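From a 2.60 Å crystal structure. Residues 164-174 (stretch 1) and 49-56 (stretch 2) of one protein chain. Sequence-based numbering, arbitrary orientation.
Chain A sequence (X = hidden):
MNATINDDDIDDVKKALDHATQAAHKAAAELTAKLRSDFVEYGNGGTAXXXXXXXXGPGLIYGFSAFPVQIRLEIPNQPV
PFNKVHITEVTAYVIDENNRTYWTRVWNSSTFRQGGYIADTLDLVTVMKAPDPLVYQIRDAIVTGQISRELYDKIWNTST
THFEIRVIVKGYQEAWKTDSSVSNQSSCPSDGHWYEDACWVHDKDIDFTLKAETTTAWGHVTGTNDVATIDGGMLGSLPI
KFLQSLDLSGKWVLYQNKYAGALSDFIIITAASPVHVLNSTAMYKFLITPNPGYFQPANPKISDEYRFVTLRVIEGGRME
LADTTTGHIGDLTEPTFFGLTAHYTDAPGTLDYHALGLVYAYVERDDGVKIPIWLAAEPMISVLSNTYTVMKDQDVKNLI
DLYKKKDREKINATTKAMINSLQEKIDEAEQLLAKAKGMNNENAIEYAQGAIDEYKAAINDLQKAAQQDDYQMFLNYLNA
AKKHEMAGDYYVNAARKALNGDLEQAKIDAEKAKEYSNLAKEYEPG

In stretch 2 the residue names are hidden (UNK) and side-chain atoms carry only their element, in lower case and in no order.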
# COMPACT_ATOMS: atom_id res chain seq x y z
N GLU A 164 -1.88 3.96 23.75
CA GLU A 164 -3.25 4.08 24.22
C GLU A 164 -3.70 5.53 24.18
O GLU A 164 -2.87 6.44 24.21
CB GLU A 164 -3.39 3.54 25.65
CG GLU A 164 -3.04 2.07 25.83
CD GLU A 164 -4.13 1.15 25.33
OE1 GLU A 164 -5.26 1.64 25.11
OE2 GLU A 164 -3.88 -0.07 25.16
N ILE A 165 -5.00 5.74 24.10
CA ILE A 165 -5.56 7.07 24.21
C ILE A 165 -6.16 7.31 25.60
O ILE A 165 -6.82 6.45 26.17
CB ILE A 165 -6.65 7.32 23.15
CG1 ILE A 165 -6.10 7.06 21.76
CG2 ILE A 165 -7.17 8.75 23.24
CD1 ILE A 165 -7.13 7.22 20.67
N ARG A 166 -5.92 8.49 26.15
CA ARG A 166 -6.60 8.83 27.38
C ARG A 166 -7.21 10.24 27.35
O ARG A 166 -6.71 11.16 26.68
CB ARG A 166 -5.72 8.58 28.61
CG ARG A 166 -4.69 9.65 28.94
CD ARG A 166 -4.23 9.50 30.41
NE ARG A 166 -3.76 8.15 30.75
CZ ARG A 166 -2.57 7.88 31.30
NH1 ARG A 166 -1.72 8.86 31.58
NH2 ARG A 166 -2.22 6.63 31.58
N VAL A 167 -8.33 10.37 28.07
CA VAL A 167 -9.11 11.59 28.09
C VAL A 167 -9.28 12.10 29.52
O VAL A 167 -9.44 11.32 30.46
CB VAL A 167 -10.51 11.35 27.49
CG1 VAL A 167 -11.26 12.68 27.33
CG2 VAL A 167 -10.39 10.63 26.15
N ILE A 168 -9.25 13.42 29.67
CA ILE A 168 -9.42 14.01 30.99
C ILE A 168 -10.46 15.11 30.93
O ILE A 168 -10.32 16.07 30.18
CB ILE A 168 -8.09 14.54 31.54
CG1 ILE A 168 -7.11 13.38 31.70
CG2 ILE A 168 -8.31 15.27 32.86
CD1 ILE A 168 -5.80 13.74 32.40
N VAL A 169 -11.52 14.94 31.71
CA VAL A 169 -12.59 15.92 31.77
C VAL A 169 -12.57 16.62 33.13
O VAL A 169 -12.47 15.98 34.18
CB VAL A 169 -13.98 15.29 31.53
CG1 VAL A 169 -15.04 16.38 31.29
CG2 VAL A 169 -13.93 14.30 30.38
N LYS A 170 -12.67 17.94 33.07
CA LYS A 170 -12.65 18.75 34.27
C LYS A 170 -13.78 19.76 34.24
O LYS A 170 -14.21 20.22 33.17
CB LYS A 170 -11.31 19.47 34.39
CG LYS A 170 -10.14 18.52 34.59
CD LYS A 170 -8.85 19.29 34.82
CE LYS A 170 -7.68 18.33 34.99
NZ LYS A 170 -6.39 19.06 35.16
N GLY A 171 -14.27 20.11 35.42
CA GLY A 171 -15.33 21.09 35.58
C GLY A 171 -16.01 20.90 36.92
O GLY A 171 -15.46 20.22 37.80
N TYR A 172 -17.20 21.46 37.07
CA TYR A 172 -17.90 21.39 38.35
C TYR A 172 -19.41 21.23 38.21
O TYR A 172 -20.02 21.73 37.26
CB TYR A 172 -17.63 22.66 39.14
CG TYR A 172 -18.18 23.90 38.48
CD1 TYR A 172 -19.51 24.27 38.66
CD2 TYR A 172 -17.37 24.70 37.69
CE1 TYR A 172 -20.01 25.41 38.07
CE2 TYR A 172 -17.87 25.84 37.10
CZ TYR A 172 -19.19 26.19 37.29
OH TYR A 172 -19.69 27.33 36.69
N GLN A 173 -20.01 20.55 39.19
CA GLN A 173 -21.46 20.44 39.24
C GLN A 173 -22.07 21.44 40.21
O GLN A 173 -21.55 21.65 41.32
CB GLN A 173 -21.91 19.03 39.62
CG GLN A 173 -23.39 18.83 39.39
CD GLN A 173 -23.79 17.39 39.54
OE1 GLN A 173 -23.00 16.55 39.97
NE2 GLN A 173 -25.05 17.08 39.18
N GLU A 174 -23.17 22.06 39.80
CA GLU A 174 -23.92 22.95 40.67
C GLU A 174 -24.76 22.15 41.65
O GLU A 174 -25.37 21.13 41.29
CB GLU A 174 -24.81 23.86 39.85
CG GLU A 174 -24.07 24.84 38.96
CD GLU A 174 -25.02 25.77 38.20
OE1 GLU A 174 -24.92 25.85 36.96
OE2 GLU A 174 -25.88 26.41 38.85
N UNK A 49 -19.53 8.76 37.96
CA UNK A 49 -19.03 10.11 37.70
C UNK A 49 -20.09 11.01 37.09
O UNK A 49 -20.99 10.54 36.39
N UNK A 50 -19.97 12.30 37.36
CA UNK A 50 -20.91 13.30 36.86
C UNK A 50 -20.92 13.33 35.33
O UNK A 50 -21.65 14.12 34.72
o UNK A 50 -18.34 13.74 38.91
c UNK A 50 -20.54 14.70 37.38
c UNK A 50 -20.47 14.84 38.90
c UNK A 50 -19.08 14.58 39.44
n UNK A 50 -18.70 15.31 40.50
N UNK A 51 -20.09 12.49 34.73
CA UNK A 51 -19.99 12.38 33.28
C UNK A 51 -19.55 10.96 32.91
O UNK A 51 -18.62 10.41 33.51
c UNK A 51 -19.04 13.39 31.20
c UNK A 51 -18.99 13.39 32.70
c UNK A 51 -19.26 14.77 33.24
N UNK A 52 -20.23 10.36 31.95
CA UNK A 52 -19.80 9.09 31.39
C UNK A 52 -18.95 9.41 30.17
O UNK A 52 -19.32 10.27 29.36
c UNK A 52 -21.00 8.23 31.00
c UNK A 52 -22.09 8.15 33.25
c UNK A 52 -20.55 6.26 32.56
c UNK A 52 -21.58 7.31 32.09
N UNK A 53 -17.81 8.74 30.04
CA UNK A 53 -16.89 9.02 28.94
C UNK A 53 -16.73 7.80 28.05
O UNK A 53 -16.42 6.71 28.54
c UNK A 53 -15.64 10.48 30.57
c UNK A 53 -14.64 9.94 28.30
c UNK A 53 -14.32 11.14 31.00
c UNK A 53 -15.50 9.44 29.45
N UNK A 54 -16.96 7.98 26.75
CA UNK A 54 -16.72 6.95 25.75
C UNK A 54 -15.79 7.44 24.64
O UNK A 54 -15.93 8.58 24.15
c UNK A 54 -19.86 6.32 26.99
n UNK A 54 -20.38 5.27 27.72
n UNK A 54 -18.90 4.44 26.41
c UNK A 54 -19.78 4.15 27.35
c UNK A 54 -18.03 6.45 25.15
c UNK A 54 -18.93 5.80 26.16
N UNK A 55 -14.85 6.58 24.27
CA UNK A 55 -13.89 6.86 23.19
C UNK A 55 -14.10 5.91 22.01
O UNK A 55 -14.21 4.69 22.19
c UNK A 55 -12.21 7.58 24.91
c UNK A 55 -12.44 6.72 23.67
c UNK A 55 -10.88 7.34 25.57
c UNK A 55 -11.46 7.10 22.57
N UNK A 56 -14.16 6.48 20.81
CA UNK A 56 -14.34 5.69 19.60
C UNK A 56 -13.30 6.00 18.52
O UNK A 56 -12.93 7.17 18.31
c UNK A 56 -17.46 4.50 20.10
c UNK A 56 -15.72 5.94 19.01
c UNK A 56 -18.50 4.31 20.98
c UNK A 56 -17.32 6.79 20.75
o UNK A 56 -19.99 5.19 22.62
c UNK A 56 -18.36 6.62 21.62
c UNK A 56 -18.95 5.37 21.74
c UNK A 56 -16.85 5.74 19.98

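Position 49 carries no side-chain atoms beyond its backbone, and nothing of it reaches stretch 1. Its phi/psi of 115/151 would jam a CB against the carbonyl O of the preceding residue, so backbone and atom count agree: this is Gly49.

Position 50 has three side-chain carbons in a row, the third carrying one oxygen and one nitrogen. Its CA-to-CB bond points toward stretch 1, and its second side-chain carbon lies 3.2 Å from Gln173 OE1. A terminal amide on a two-methylene spacer identifies Gln50, and the touching atom is CG. The approach is a packing contact between a methylene and a carbonyl oxygen, and no hydrogen bond joins the two amides; the NE2 of Gln173 is satisfied elsewhere in the structure. Chi1 is m, while chi2, at 92°, falls between wells.

At position 51 there are three side-chain carbons, one carrying the other two. The side chain is buried and directed toward stretch 1, yet touches nothing there within 4.5 Å. A fork at CB with two single-carbon arms and no oxygen means Val51. Val51 CG2 comes no closer than 4.9 Å to Val169 CG1, so the side chain faces the opposing strand without closing on it. Its CA is 8.3 Å from the CA of Val169.

Position 52, where the strand begins, holds four carbons forked at the second. The side chain is out of reach of stretch 1 and has no contact with it. A fork one atom beyond CB is the mark of Leu52.

Position 53 also has four carbons, but the fork is at the first, with one arm two carbons long. It points toward stretch 1, where the tip of the long arm lies 3.2 Å from Val169 CG2, a tight apolar approach, and the short arm 4.4 Å from Val167 CB. The shift of the branch to CB gives Ile53, the tip being CD1 and the short arm CG2.

Position 54 shows one carbon followed by a five-membered ring of three carbons and two nitrogens. Its CA-to-CB bond points away, and it makes no contact with stretch 1. The ring is an imidazole, hence His54.

Position 55 repeats the pattern of four carbons forked at the first, with one two-carbon arm. Directed toward stretch 1, it places the tip of that arm 3.4 Å from Val167 CG2 and 4.2 Å from the backbone Ile165 O. This is Ile55, the tip being CD1. It has the largest covered area of stretch 2, 68 Å².

Position 56 has one carbon, then a six-carbon ring bearing one oxygen. Its CA-to-CB bond points away, and it touches nothing on stretch 1. A phenol identifies Tyr56.

The contact is a face-to-face packing of two strands. Their axes approach to 8.8 Å with N-to-C directions 149° apart, too distant for backbone pairing, and no hydrogen bond crosses. Alternation along each strand sends Val167 and Val169 inward to meet Ile53 and Ile55; Ile165 points the same way but touches through its carbonyl O. Arg166 and Ile168 point away, as does His54. Apolar side chains thus fill the gap, Gln173 and Gln50 extend it at one end, and 340 Å² is buried in all.

Stretch 2, residues 49-56: GQVLIHIY
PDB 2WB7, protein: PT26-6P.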